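PDB 4N4B: GH62 arabinofuranosidase from Podospora anserina, which probably hydrolyses terminal non-reducing alpha-L-arabinofuranoside residues from the xylan of plant cell walls. Local coordinates for residues A[153-166]-A[177-189]. Residues are numbered along the deposited sequence; the frame is centred on the assembly and turned at random.
Sequences IIEQNIGEGYWVDM and LFSSDDNGQLYRS
Val164 and Ser180 form an antiparallel hydrogen-bonded pair, Val164 N reaching Ser180 O and Ser180 N reaching Val164 O, each at 3.0 Å. Toward Gly161 the pairing becomes irregular: Tyr162 N meets Asp181 O from well above its carbonyl plane, and Gly161 CA makes a CA-H...O contact with the same Asp181 O. A CB on Gly161 would clash with that oxygen.

Among side-chain bonds, Trp163 NE1 donates within its ring plane to Ser179 OG (3.0 Å, N-H...O 159°). With CG anti to the backbone N (chi1 -171°), the indole swings back to the strand although its CB points away. Ile154 CD1 lies above one face of the indole and Met166 CE above the other, both toward the rim. Asn183 ND2 donates to Asn157 O (2.8 Å), while a water links Asn183 OD1 to Glu160 N in the type II' turn.

The apolar centre is Tyr187, its ring met squarely over one face by Ile154 CG1, a CH-pi contact 3.5 Å from the centroid. Its hydroxyl donates to Asp181 OD2 (2.7 Å), and Asp181 OD1 closes an Asx turn with Asn183 N and also accepts from Gln185 N, from opposite faces of the carboxylate plane. Three bonds thus hold this buried carboxylate and the loop between strands. A leucine in place of Tyr187 would probably leave Asp181 OD2 without its hydroxyl donor and Ile154 without a flat face to lie on.

In the five-bladed beta-propeller of GH62, the contact pairs strand 164-170, innermost of one blade, with strand 174-180, and packs helix 152-157 against strand 185-192. Asp165, hydrogen-bonded to Ala217 N of the following blade, faces the central pocket near the calcium ion and His285.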
loop_
_atom_site.group_PDB
_atom_site.type_symbol
_atom_site.label_atom_id
_atom_site.label_comp_id
_atom_site.label_asym_id
_atom_site.label_seq_id
_atom_site.Cartn_x
_atom_site.Cartn_y
_atom_site.Cartn_z
ATOM N N ILE A 153 9.097 -7.585 -20.018
ATOM C CA ILE A 153 9.037 -6.151 -20.004
ATOM C C ILE A 153 9.638 -5.562 -18.720
ATOM O O ILE A 153 10.306 -4.519 -18.708
ATOM C CB ILE A 153 7.708 -5.567 -20.326
ATOM C CG1 ILE A 153 7.817 -4.093 -20.686
ATOM C CG2 ILE A 153 6.736 -5.807 -19.162
ATOM C CD1 ILE A 153 6.531 -3.553 -21.285
ATOM N N ILE A 154 9.446 -6.250 -17.573
ATOM C CA ILE A 154 9.985 -5.755 -16.339
ATOM C C ILE A 154 11.473 -6.079 -16.343
ATOM O O ILE A 154 12.276 -5.232 -16.001
ATOM C CB ILE A 154 9.232 -6.454 -15.138
ATOM C CG1 ILE A 154 7.796 -6.033 -15.185
ATOM C CG2 ILE A 154 9.880 -6.002 -13.818
ATOM C CD1 ILE A 154 6.934 -6.597 -14.053
ATOM N N GLU A 155 11.931 -7.265 -16.783
ATOM C CA GLU A 155 13.376 -7.561 -16.838
ATOM C C GLU A 155 14.068 -6.506 -17.721
ATOM O O GLU A 155 15.209 -6.130 -17.391
ATOM C CB GLU A 155 13.553 -8.930 -17.499
ATOM C CG GLU A 155 14.833 -9.650 -17.451
ATOM C CD GLU A 155 14.408 -11.110 -17.698
ATOM O OE1 GLU A 155 13.745 -11.352 -18.757
ATOM O OE2 GLU A 155 14.554 -11.949 -16.781
ATOM N N GLN A 156 13.424 -6.059 -18.788
ATOM C CA GLN A 156 14.093 -5.146 -19.745
ATOM C C GLN A 156 14.226 -3.752 -19.149
ATOM O O GLN A 156 15.081 -2.968 -19.562
ATOM C CB GLN A 156 13.307 -5.121 -20.994
ATOM C CG GLN A 156 13.432 -6.310 -21.921
ATOM C CD GLN A 156 12.334 -6.256 -23.022
ATOM O OE1 GLN A 156 11.343 -5.494 -22.972
ATOM N NE2 GLN A 156 12.469 -7.142 -23.979
ATOM N N ASN A 157 13.405 -3.376 -18.116
ATOM C CA ASN A 157 13.305 -2.006 -17.694
ATOM C C ASN A 157 13.743 -1.797 -16.240
ATOM O O ASN A 157 13.947 -0.664 -15.778
ATOM C CB ASN A 157 11.928 -1.462 -17.853
ATOM C CG ASN A 157 11.559 -1.251 -19.294
ATOM O OD1 ASN A 157 10.856 -2.068 -19.976
ATOM N ND2 ASN A 157 12.036 -0.141 -19.821
ATOM N N ILE A 158 13.913 -2.878 -15.496
ATOM C CA ILE A 158 14.159 -2.790 -14.014
ATOM C C ILE A 158 15.523 -2.184 -13.629
ATOM O O ILE A 158 15.703 -1.646 -12.558
ATOM C CB ILE A 158 13.966 -4.179 -13.388
ATOM C CG1 ILE A 158 14.087 -4.158 -11.881
ATOM C CG2 ILE A 158 14.971 -5.185 -13.977
ATOM C CD1 ILE A 158 13.354 -5.298 -11.222
ATOM N N GLY A 159 16.519 -2.362 -14.508
ATOM C CA GLY A 159 17.802 -1.712 -14.205
ATOM C C GLY A 159 18.369 -2.331 -12.959
ATOM O O GLY A 159 18.389 -3.582 -12.828
ATOM N N GLU A 160 18.793 -1.558 -11.946
ATOM C CA GLU A 160 19.317 -2.046 -10.688
ATOM C C GLU A 160 18.228 -2.062 -9.568
ATOM O O GLU A 160 18.451 -2.160 -8.397
ATOM C CB GLU A 160 20.440 -1.114 -10.136
ATOM C CG GLU A 160 21.620 -0.925 -11.070
ATOM C CD GLU A 160 22.202 -2.231 -11.487
ATOM O OE1 GLU A 160 22.425 -3.087 -10.561
ATOM O OE2 GLU A 160 22.420 -2.416 -12.729
ATOM N N GLY A 161 16.974 -2.012 -10.061
ATOM C CA GLY A 161 15.789 -1.992 -9.111
ATOM C C GLY A 161 15.368 -3.393 -8.690
ATOM O O GLY A 161 16.036 -4.392 -8.778
ATOM N N TYR A 162 14.127 -3.413 -8.148
ATOM C CA TYR A 162 13.542 -4.550 -7.441
ATOM C C TYR A 162 12.014 -4.487 -7.771
ATOM O O TYR A 162 11.435 -3.435 -7.857
ATOM C CB TYR A 162 13.679 -4.427 -5.902
ATOM C CG TYR A 162 15.089 -4.399 -5.496
ATOM C CD1 TYR A 162 15.695 -5.562 -5.293
ATOM C CD2 TYR A 162 15.764 -3.200 -5.423
ATOM C CE1 TYR A 162 17.072 -5.587 -4.903
ATOM C CE2 TYR A 162 17.125 -3.165 -5.061
ATOM C CZ TYR A 162 17.737 -4.375 -4.841
ATOM O OH TYR A 162 19.062 -4.290 -4.462
ATOM N N TRP A 163 11.455 -5.665 -7.996
ATOM C CA TRP A 163 10.069 -5.819 -8.332
ATOM C C TRP A 163 9.222 -5.884 -7.051
ATOM O O TRP A 163 9.302 -6.781 -6.315
ATOM C CB TRP A 163 9.915 -7.080 -9.184
ATOM C CG TRP A 163 8.556 -7.274 -9.805
ATOM C CD1 TRP A 163 7.622 -6.345 -10.069
ATOM C CD2 TRP A 163 8.035 -8.500 -10.295
ATOM N NE1 TRP A 163 6.538 -6.920 -10.683
ATOM C CE2 TRP A 163 6.783 -8.250 -10.828
ATOM C CE3 TRP A 163 8.538 -9.802 -10.349
ATOM C CZ2 TRP A 163 6.020 -9.235 -11.407
ATOM C CZ3 TRP A 163 7.747 -10.773 -10.897
ATOM C CH2 TRP A 163 6.525 -10.489 -11.406
ATOM N N VAL A 164 8.427 -4.856 -6.871
ATOM C CA VAL A 164 7.832 -4.554 -5.576
ATOM C C VAL A 164 6.428 -3.989 -5.707
ATOM O O VAL A 164 6.020 -3.538 -6.706
ATOM C CB VAL A 164 8.703 -3.556 -4.754
ATOM C CG1 VAL A 164 10.090 -4.128 -4.542
ATOM C CG2 VAL A 164 8.766 -2.184 -5.423
ATOM N N ASP A 165 5.726 -4.061 -4.592
ATOM C CA ASP A 165 4.540 -3.303 -4.311
ATOM C C ASP A 165 3.332 -3.587 -5.226
ATOM O O ASP A 165 2.922 -2.799 -5.982
ATOM C CB ASP A 165 4.900 -1.817 -4.176
ATOM C CG ASP A 165 5.905 -1.561 -3.036
ATOM O OD1 ASP A 165 6.070 -2.455 -2.252
ATOM O OD2 ASP A 165 6.438 -0.504 -2.963
ATOM N N MET A 166 2.797 -4.777 -5.011
ATOM C CA MET A 166 1.747 -5.380 -5.800
ATOM C C MET A 166 0.364 -4.898 -5.367
ATOM O O MET A 166 0.061 -4.862 -4.246
ATOM C CB MET A 166 1.839 -6.908 -5.713
ATOM C CG MET A 166 3.240 -7.454 -5.811
ATOM S SD MET A 166 3.987 -7.063 -7.433
ATOM C CE MET A 166 5.686 -7.703 -7.178
ATOM N N LEU A 177 -3.587 -5.728 -12.042
ATOM C CA LEU A 177 -2.477 -5.940 -11.118
ATOM C C LEU A 177 -1.379 -4.988 -11.480
ATOM O O LEU A 177 -0.747 -5.084 -12.549
ATOM C CB LEU A 177 -1.963 -7.342 -11.172
ATOM C CG LEU A 177 -0.687 -7.760 -10.381
ATOM C CD1 LEU A 177 -0.938 -7.466 -8.911
ATOM C CD2 LEU A 177 -0.308 -9.167 -10.656
ATOM N N PHE A 178 -1.128 -4.060 -10.571
ATOM C CA PHE A 178 -0.119 -3.011 -10.673
ATOM C C PHE A 178 1.137 -3.399 -9.918
ATOM O O PHE A 178 1.035 -4.115 -8.876
ATOM C CB PHE A 178 -0.592 -1.701 -10.177
ATOM C CG PHE A 178 -1.655 -1.067 -11.003
ATOM C CD1 PHE A 178 -2.982 -1.403 -10.880
ATOM C CD2 PHE A 178 -1.295 -0.042 -11.897
ATOM C CE1 PHE A 178 -3.942 -0.683 -11.667
ATOM C CE2 PHE A 178 -2.258 0.618 -12.661
ATOM C CZ PHE A 178 -3.551 0.229 -12.575
ATOM N N SER A 179 2.320 -2.983 -10.328
ATOM C CA SER A 179 3.574 -3.238 -9.635
ATOM C C SER A 179 4.611 -2.276 -10.079
ATOM O O SER A 179 4.436 -1.541 -11.090
ATOM C CB SER A 179 4.026 -4.668 -9.852
ATOM O OG SER A 179 4.397 -4.938 -11.236
ATOM N N SER A 180 5.662 -2.097 -9.316
ATOM C CA SER A 180 6.716 -1.131 -9.568
ATOM C C SER A 180 8.033 -1.905 -9.622
ATOM O O SER A 180 8.223 -3.026 -9.261
ATOM C CB SER A 180 6.828 -0.153 -8.378
ATOM O OG SER A 180 5.677 0.664 -8.278
ATOM N N ASP A 181 9.028 -1.200 -10.185
ATOM C CA ASP A 181 10.407 -1.734 -10.298
ATOM C C ASP A 181 11.488 -0.956 -9.574
ATOM O O ASP A 181 12.632 -1.283 -9.710
ATOM C CB ASP A 181 10.855 -1.997 -11.748
ATOM C CG ASP A 181 10.823 -0.766 -12.644
ATOM O OD1 ASP A 181 10.619 0.335 -12.172
ATOM O OD2 ASP A 181 11.025 -0.970 -13.827
ATOM N N ASP A 182 11.107 0.077 -8.831
ATOM C CA ASP A 182 12.081 0.929 -8.161
ATOM C C ASP A 182 13.004 1.576 -9.191
ATOM O O ASP A 182 14.140 1.936 -8.887
ATOM C CB ASP A 182 12.901 0.120 -7.153
ATOM C CG ASP A 182 12.258 0.079 -5.781
ATOM O OD1 ASP A 182 11.153 0.639 -5.623
ATOM O OD2 ASP A 182 12.859 -0.514 -4.861
ATOM N N ASN A 183 12.497 1.715 -10.412
ATOM C CA ASN A 183 13.279 2.303 -11.548
ATOM C C ASN A 183 12.498 3.193 -12.356
ATOM O O ASN A 183 12.975 3.588 -13.441
ATOM C CB ASN A 183 13.957 1.213 -12.360
ATOM C CG ASN A 183 15.183 1.729 -13.084
ATOM O OD1 ASN A 183 15.951 2.490 -12.484
ATOM N ND2 ASN A 183 15.416 1.213 -14.239
ATOM N N GLY A 184 11.332 3.631 -11.925
ATOM C CA GLY A 184 10.530 4.613 -12.596
ATOM C C GLY A 184 9.423 4.115 -13.476
ATOM O O GLY A 184 8.727 4.839 -14.076
ATOM N N GLN A 185 9.202 2.781 -13.458
ATOM C CA GLN A 185 8.044 2.250 -14.182
ATOM C C GLN A 185 6.952 1.813 -13.219
ATOM O O GLN A 185 7.239 1.369 -12.065
ATOM C CB GLN A 185 8.370 1.027 -14.987
ATOM C CG GLN A 185 9.196 1.230 -16.267
ATOM C CD GLN A 185 10.529 1.876 -16.069
ATOM O OE1 GLN A 185 11.424 1.373 -15.387
ATOM N NE2 GLN A 185 10.627 3.016 -16.677
ATOM N N LEU A 186 5.742 2.000 -13.615
ATOM C CA LEU A 186 4.537 1.437 -13.013
ATOM C C LEU A 186 3.948 0.501 -14.028
ATOM O O LEU A 186 3.579 0.979 -15.134
ATOM C CB LEU A 186 3.548 2.512 -12.633
ATOM C CG LEU A 186 2.267 2.028 -11.933
ATOM C CD1 LEU A 186 2.406 1.423 -10.566
ATOM C CD2 LEU A 186 1.230 3.138 -11.876
ATOM N N TYR A 187 3.824 -0.809 -13.713
ATOM C CA TYR A 187 3.326 -1.851 -14.621
ATOM C C TYR A 187 1.889 -2.189 -14.307
ATOM O O TYR A 187 1.509 -2.108 -13.223
ATOM C CB TYR A 187 4.183 -3.105 -14.500
ATOM C CG TYR A 187 5.623 -2.887 -14.830
ATOM C CD1 TYR A 187 6.057 -2.841 -16.130
ATOM C CD2 TYR A 187 6.539 -2.726 -13.851
ATOM C CE1 TYR A 187 7.382 -2.582 -16.426
ATOM C CE2 TYR A 187 7.861 -2.466 -14.147
ATOM C CZ TYR A 187 8.279 -2.436 -15.440
ATOM O OH TYR A 187 9.593 -2.178 -15.720
ATOM N N ARG A 188 1.114 -2.557 -15.327
ATOM C CA ARG A 188 -0.255 -3.027 -15.156
ATOM C C ARG A 188 -0.555 -4.287 -16.028
ATOM O O ARG A 188 -0.346 -4.242 -17.192
ATOM C CB ARG A 188 -1.253 -1.903 -15.468
ATOM C CG ARG A 188 -2.687 -2.262 -15.168
ATOM C CD ARG A 188 -3.661 -1.209 -15.734
ATOM N NE ARG A 188 -3.552 -1.090 -17.190
ATOM C CZ ARG A 188 -3.995 -1.970 -18.070
ATOM N NH1 ARG A 188 -4.685 -3.014 -17.702
ATOM N NH2 ARG A 188 -3.755 -1.751 -19.336
ATOM N N SER A 189 -1.044 -5.350 -15.401
ATOM C CA SER A 189 -1.561 -6.513 -16.101
ATOM C C SER A 189 -3.046 -6.615 -15.821
ATOM O O SER A 189 -3.523 -5.931 -14.956
ATOM C CB SER A 189 -0.937 -7.778 -15.590
ATOM O OG SER A 189 0.396 -7.869 -15.932
HETATM O O HOH W 1 18.457 1.332 -12.083
HETATM O O HOH W 2 3.551 -0.104 -6.699
#